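Local coordinates for protein sulfotransferase (Mycobacterium tuberculosis, PDB 2ZQ5) that probably transfers a sulfonate group from a PAPS-type donor to an acceptor molecule, as members of the sulfotransferase family do, at residues 20-34 and 66-80. Numbering follows the deposited sequence.
Sequences ATKLVGLDDFGTDDD and RGALVARLLSQSAWK
Leu-73 reaches the Phe-29 ring with its CD2 methyl, which lies 3.5 Å from the ring centroid and 10° off the normal, a CH-pi contact over the face. On its other branch, Leu-73 CD1 meets Ala-20 CB at 3.9 Å and also touches Val-24 CG2. Ala-20 is a knob in a hole formed by Arg-66, Leu-69, Val-70 and Leu-73, where the axes of segments 20-24 and 66-80 cross at -60°. Toward the solvent side, Leu-23 CD2 lies over one face of the Arg-66 guanidinium, 3.7 Å above its plane, while Leu-26 CD1 rests near Leu-74 and Ser-77.

Polar groups take over along the loop. Asp-28 OD1 accepts from Gly-30 N, an Asx turn, and Asp-28 OD2 forms a salt bridge with Lys-80 NZ at 2.6 Å through the anti lone pair. One water joins Asp-28 O to Leu-73 O; a second joins Phe-29 O to Gln-76 OE1. The extended Arg-72 fixes residues 29-34: Arg-72 NE donates to Phe-29 O (2.8 Å), NH2 weakly to Thr-31 O, and NH1 and NH2 grip Asp-34 end-on. The bond from Arg-72 NH1 to Asp-34 OD2 is nearly straight (2.8 Å, 177°), and Ser-181 also bonds OD2.

Buried Arg-72 has further partners in Gln-180 O and, by cation-pi, Tyr-36 of helix 36-50. The contact thus ties the end of helix 13-24 and the following loop across helix 55-81, with helices 36-50 and 206-219 beside it and its centre about 19 Å from the centre of the chain.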
loop_
_atom_site.group_PDB
_atom_site.type_symbol
_atom_site.label_atom_id
_atom_site.label_comp_id
_atom_site.label_asym_id
_atom_site.label_seq_id
_atom_site.Cartn_x
_atom_site.Cartn_y
_atom_site.Cartn_z
ATOM N N ALA A 20 -12.190 15.440 10.086
ATOM C CA ALA A 20 -12.472 14.010 10.119
ATOM C C ALA A 20 -13.680 13.778 11.018
ATOM O O ALA A 20 -14.608 13.055 10.657
ATOM C CB ALA A 20 -11.262 13.246 10.650
ATOM N N THR A 21 -13.662 14.401 12.191
ATOM C CA THR A 21 -14.764 14.267 13.137
ATOM C C THR A 21 -16.056 14.861 12.581
ATOM O O THR A 21 -17.145 14.339 12.826
ATOM C CB THR A 21 -14.424 14.950 14.476
ATOM O OG1 THR A 21 -13.395 14.204 15.138
ATOM C CG2 THR A 21 -15.652 15.018 15.375
ATOM N N LYS A 22 -15.940 15.948 11.829
ATOM C CA LYS A 22 -17.114 16.588 11.253
ATOM C C LYS A 22 -17.799 15.662 10.253
ATOM O O LYS A 22 -19.026 15.613 10.177
ATOM C CB LYS A 22 -16.714 17.894 10.564
ATOM C CG LYS A 22 -17.874 18.666 9.950
ATOM C CD LYS A 22 -17.369 19.902 9.226
ATOM C CE LYS A 22 -18.496 20.661 8.549
ATOM N NZ LYS A 22 -17.974 21.822 7.774
ATOM N N LEU A 23 -17.001 14.911 9.502
ATOM C CA LEU A 23 -17.535 14.008 8.493
ATOM C C LEU A 23 -18.283 12.786 9.034
ATOM O O LEU A 23 -19.394 12.495 8.591
ATOM C CB LEU A 23 -16.408 13.547 7.561
ATOM C CG LEU A 23 -16.820 12.708 6.351
ATOM C CD1 LEU A 23 -17.723 13.527 5.438
ATOM C CD2 LEU A 23 -15.576 12.256 5.598
ATOM N N VAL A 24 -17.688 12.073 9.987
ATOM C CA VAL A 24 -18.327 10.873 10.524
ATOM C C VAL A 24 -18.896 10.987 11.936
ATOM O O VAL A 24 -19.632 10.103 12.380
ATOM C CB VAL A 24 -17.365 9.664 10.476
ATOM C CG1 VAL A 24 -17.074 9.294 9.027
ATOM C CG2 VAL A 24 -16.073 9.988 11.210
ATOM N N GLY A 25 -18.557 12.059 12.642
ATOM C CA GLY A 25 -19.081 12.244 13.985
ATOM C C GLY A 25 -18.343 11.501 15.083
ATOM O O GLY A 25 -18.771 11.512 16.237
ATOM N N LEU A 26 -17.240 10.850 14.730
ATOM C CA LEU A 26 -16.438 10.114 15.703
ATOM C C LEU A 26 -15.286 11.000 16.171
ATOM O O LEU A 26 -14.774 11.814 15.395
ATOM C CB LEU A 26 -15.877 8.843 15.062
ATOM C CG LEU A 26 -16.891 7.852 14.495
ATOM C CD1 LEU A 26 -16.157 6.739 13.765
ATOM C CD2 LEU A 26 -17.745 7.289 15.624
ATOM N N ASP A 27 -14.875 10.856 17.428
ATOM C CA ASP A 27 -13.778 11.669 17.939
ATOM C C ASP A 27 -12.718 10.919 18.742
ATOM O O ASP A 27 -11.830 11.542 19.319
ATOM C CB ASP A 27 -14.315 12.833 18.778
ATOM C CG ASP A 27 -15.245 12.378 19.879
ATOM O OD1 ASP A 27 -14.941 11.362 20.532
ATOM O OD2 ASP A 27 -16.277 13.047 20.096
ATOM N N ASP A 28 -12.808 9.592 18.787
ATOM C CA ASP A 28 -11.810 8.803 19.503
ATOM C C ASP A 28 -10.770 8.339 18.488
ATOM O O ASP A 28 -10.985 7.375 17.757
ATOM C CB ASP A 28 -12.445 7.586 20.181
ATOM C CG ASP A 28 -11.437 6.768 20.975
ATOM O OD1 ASP A 28 -10.232 7.095 20.949
ATOM O OD2 ASP A 28 -11.848 5.790 21.631
ATOM N N PHE A 29 -9.649 9.047 18.443
ATOM C CA PHE A 29 -8.573 8.725 17.513
ATOM C C PHE A 29 -7.632 7.688 18.110
ATOM O O PHE A 29 -6.628 7.325 17.498
ATOM C CB PHE A 29 -7.800 10.000 17.162
ATOM C CG PHE A 29 -8.605 10.999 16.379
ATOM C CD1 PHE A 29 -8.622 10.963 14.988
ATOM C CD2 PHE A 29 -9.372 11.961 17.034
ATOM C CE1 PHE A 29 -9.389 11.869 14.258
ATOM C CE2 PHE A 29 -10.143 12.871 16.314
ATOM C CZ PHE A 29 -10.153 12.826 14.923
ATOM N N GLY A 30 -7.968 7.205 19.302
ATOM C CA GLY A 30 -7.136 6.217 19.963
ATOM C C GLY A 30 -5.884 6.852 20.528
ATOM O O GLY A 30 -5.706 8.067 20.446
ATOM N N THR A 31 -5.016 6.035 21.115
ATOM C CA THR A 31 -3.776 6.543 21.677
ATOM C C THR A 31 -2.815 6.855 20.538
ATOM O O THR A 31 -3.059 6.491 19.388
ATOM C CB THR A 31 -3.112 5.514 22.607
ATOM O OG1 THR A 31 -2.715 4.370 21.844
ATOM C CG2 THR A 31 -4.078 5.084 23.700
ATOM N N ASP A 32 -1.722 7.526 20.867
ATOM C CA ASP A 32 -0.720 7.895 19.878
ATOM C C ASP A 32 0.468 6.939 19.984
ATOM O O ASP A 32 1.622 7.338 19.835
ATOM C CB ASP A 32 -0.291 9.349 20.121
ATOM C CG ASP A 32 0.694 9.859 19.087
ATOM O OD1 ASP A 32 0.480 9.615 17.882
ATOM O OD2 ASP A 32 1.675 10.522 19.485
ATOM N N ASP A 33 0.171 5.665 20.234
ATOM C CA ASP A 33 1.212 4.654 20.360
ATOM C C ASP A 33 1.911 4.353 19.041
ATOM O O ASP A 33 3.004 3.788 19.032
ATOM C CB ASP A 33 0.642 3.357 20.945
ATOM C CG ASP A 33 0.277 3.494 22.410
ATOM O OD1 ASP A 33 1.108 4.019 23.182
ATOM O OD2 ASP A 33 -0.834 3.070 22.792
ATOM N N ASP A 34 1.286 4.723 17.927
ATOM C CA ASP A 34 1.908 4.487 16.630
ATOM C C ASP A 34 2.602 5.743 16.107
ATOM O O ASP A 34 3.060 5.789 14.966
ATOM C CB ASP A 34 0.882 3.944 15.617
ATOM C CG ASP A 34 -0.312 4.857 15.421
ATOM O OD1 ASP A 34 -0.571 5.724 16.281
ATOM O OD2 ASP A 34 -1.009 4.685 14.397
ATOM N N ARG A 66 -7.330 13.846 5.456
ATOM C CA ARG A 66 -8.546 13.760 6.254
ATOM C C ARG A 66 -9.039 12.318 6.151
ATOM O O ARG A 66 -9.512 11.738 7.131
ATOM C CB ARG A 66 -9.629 14.699 5.719
ATOM C CG ARG A 66 -10.893 14.679 6.573
ATOM C CD ARG A 66 -12.057 15.403 5.910
ATOM N NE ARG A 66 -12.520 14.694 4.722
ATOM C CZ ARG A 66 -13.588 15.040 4.010
ATOM N NH1 ARG A 66 -14.312 16.094 4.365
ATOM N NH2 ARG A 66 -13.934 14.331 2.944
ATOM N N GLY A 67 -8.916 11.742 4.956
ATOM C CA GLY A 67 -9.353 10.375 4.738
ATOM C C GLY A 67 -8.606 9.381 5.605
ATOM O O GLY A 67 -9.189 8.414 6.090
ATOM N N ALA A 68 -7.313 9.613 5.794
ATOM C CA ALA A 68 -6.502 8.732 6.619
ATOM C C ALA A 68 -6.993 8.783 8.063
ATOM O O ALA A 68 -7.073 7.755 8.735
ATOM C CB ALA A 68 -5.036 9.146 6.544
ATOM N N LEU A 69 -7.329 9.980 8.537
ATOM C CA LEU A 69 -7.808 10.145 9.903
ATOM C C LEU A 69 -9.215 9.587 10.082
ATOM O O LEU A 69 -9.550 9.073 11.148
ATOM C CB LEU A 69 -7.764 11.619 10.316
ATOM C CG LEU A 69 -6.354 12.208 10.449
ATOM C CD1 LEU A 69 -6.453 13.618 11.019
ATOM C CD2 LEU A 69 -5.505 11.332 11.359
ATOM N N VAL A 70 -10.041 9.685 9.044
ATOM C CA VAL A 70 -11.389 9.138 9.130
ATOM C C VAL A 70 -11.271 7.619 9.240
ATOM O O VAL A 70 -11.978 6.990 10.027
ATOM C CB VAL A 70 -12.235 9.503 7.892
ATOM C CG1 VAL A 70 -13.509 8.665 7.863
ATOM C CG2 VAL A 70 -12.590 10.982 7.933
ATOM N N ALA A 71 -10.367 7.034 8.456
ATOM C CA ALA A 71 -10.150 5.589 8.485
ATOM C C ALA A 71 -9.669 5.183 9.876
ATOM O O ALA A 71 -10.070 4.143 10.410
ATOM C CB ALA A 71 -9.114 5.188 7.424
ATOM N N ARG A 72 -8.799 6.005 10.455
ATOM C CA ARG A 72 -8.275 5.748 11.790
ATOM C C ARG A 72 -9.448 5.699 12.775
ATOM O O ARG A 72 -9.542 4.791 13.603
ATOM C CB ARG A 72 -7.296 6.855 12.194
ATOM C CG ARG A 72 -6.563 6.569 13.489
ATOM C CD ARG A 72 -5.702 7.746 13.945
ATOM N NE ARG A 72 -5.040 7.414 15.203
ATOM C CZ ARG A 72 -3.923 6.697 15.300
ATOM N NH1 ARG A 72 -3.316 6.247 14.209
ATOM N NH2 ARG A 72 -3.442 6.386 16.494
ATOM N N LEU A 73 -10.345 6.676 12.672
ATOM C CA LEU A 73 -11.520 6.740 13.539
ATOM C C LEU A 73 -12.416 5.518 13.367
ATOM O O LEU A 73 -12.929 4.979 14.347
ATOM C CB LEU A 73 -12.336 8.002 13.244
ATOM C CG LEU A 73 -11.763 9.344 13.704
ATOM C CD1 LEU A 73 -12.537 10.479 13.048
ATOM C CD2 LEU A 73 -11.828 9.444 15.225
ATOM N N LEU A 74 -12.612 5.088 12.122
ATOM C CA LEU A 74 -13.456 3.930 11.845
ATOM C C LEU A 74 -12.882 2.658 12.457
ATOM O O LEU A 74 -13.623 1.845 13.008
ATOM C CB LEU A 74 -13.643 3.743 10.334
ATOM C CG LEU A 74 -14.456 4.831 9.619
ATOM C CD1 LEU A 74 -14.404 4.609 8.113
ATOM C CD2 LEU A 74 -15.897 4.815 10.111
ATOM N N SER A 75 -11.568 2.479 12.365
ATOM C CA SER A 75 -10.937 1.294 12.945
ATOM C C SER A 75 -11.050 1.307 14.467
ATOM O O SER A 75 -11.360 0.285 15.079
ATOM C CB SER A 75 -9.460 1.210 12.543
ATOM O OG SER A 75 -9.312 0.691 11.232
ATOM N N GLN A 76 -10.798 2.462 15.077
ATOM C CA GLN A 76 -10.876 2.586 16.531
ATOM C C GLN A 76 -12.274 2.201 17.014
ATOM O O GLN A 76 -12.427 1.466 17.995
ATOM C CB GLN A 76 -10.549 4.018 16.959
ATOM C CG GLN A 76 -10.477 4.215 18.467
ATOM C CD GLN A 76 -9.509 3.257 19.130
ATOM O OE1 GLN A 76 -8.357 3.136 18.716
ATOM N NE2 GLN A 76 -9.975 2.565 20.167
ATOM N N SER A 77 -13.290 2.696 16.318
ATOM C CA SER A 77 -14.671 2.390 16.673
ATOM C C SER A 77 -14.978 0.915 16.436
ATOM O O SER A 77 -15.665 0.278 17.236
ATOM C CB SER A 77 -15.631 3.257 15.855
ATOM O OG SER A 77 -16.978 3.009 16.230
ATOM N N ALA A 78 -14.470 0.369 15.336
ATOM C CA ALA A 78 -14.703 -1.033 15.017
ATOM C C ALA A 78 -14.127 -1.950 16.094
ATOM O O ALA A 78 -14.742 -2.957 16.449
ATOM C CB ALA A 78 -14.097 -1.373 13.658
ATOM N N TRP A 79 -12.949 -1.609 16.608
ATOM C CA TRP A 79 -12.328 -2.425 17.647
ATOM C C TRP A 79 -13.178 -2.447 18.913
ATOM O O TRP A 79 -13.212 -3.451 19.625
ATOM C CB TRP A 79 -10.910 -1.925 17.963
ATOM C CG TRP A 79 -9.930 -2.167 16.846
ATOM C CD1 TRP A 79 -9.851 -3.278 16.055
ATOM C CD2 TRP A 79 -8.886 -1.287 16.410
ATOM N NE1 TRP A 79 -8.821 -3.143 15.149
ATOM C CE2 TRP A 79 -8.214 -1.931 15.345
ATOM C CE3 TRP A 79 -8.452 -0.017 16.814
ATOM C CZ2 TRP A 79 -7.131 -1.347 14.676
ATOM C CZ3 TRP A 79 -7.375 0.563 16.150
ATOM C CH2 TRP A 79 -6.727 -0.104 15.093
ATOM N N LYS A 80 -13.860 -1.339 19.191
ATOM C CA LYS A 80 -14.726 -1.249 20.365
ATOM C C LYS A 80 -15.974 -2.090 20.136
ATOM O O LYS A 80 -16.499 -2.717 21.057
ATOM C CB LYS A 80 -15.159 0.191 20.607
ATOM C CG LYS A 80 -14.074 1.128 21.068
ATOM C CD LYS A 80 -14.675 2.506 21.257
ATOM C CE LYS A 80 -13.658 3.522 21.714
ATOM N NZ LYS A 80 -14.291 4.867 21.789
HETATM O O HOH W 1 -13.378 6.394 16.722
HETATM O O HOH W 2 -7.071 4.383 16.791
#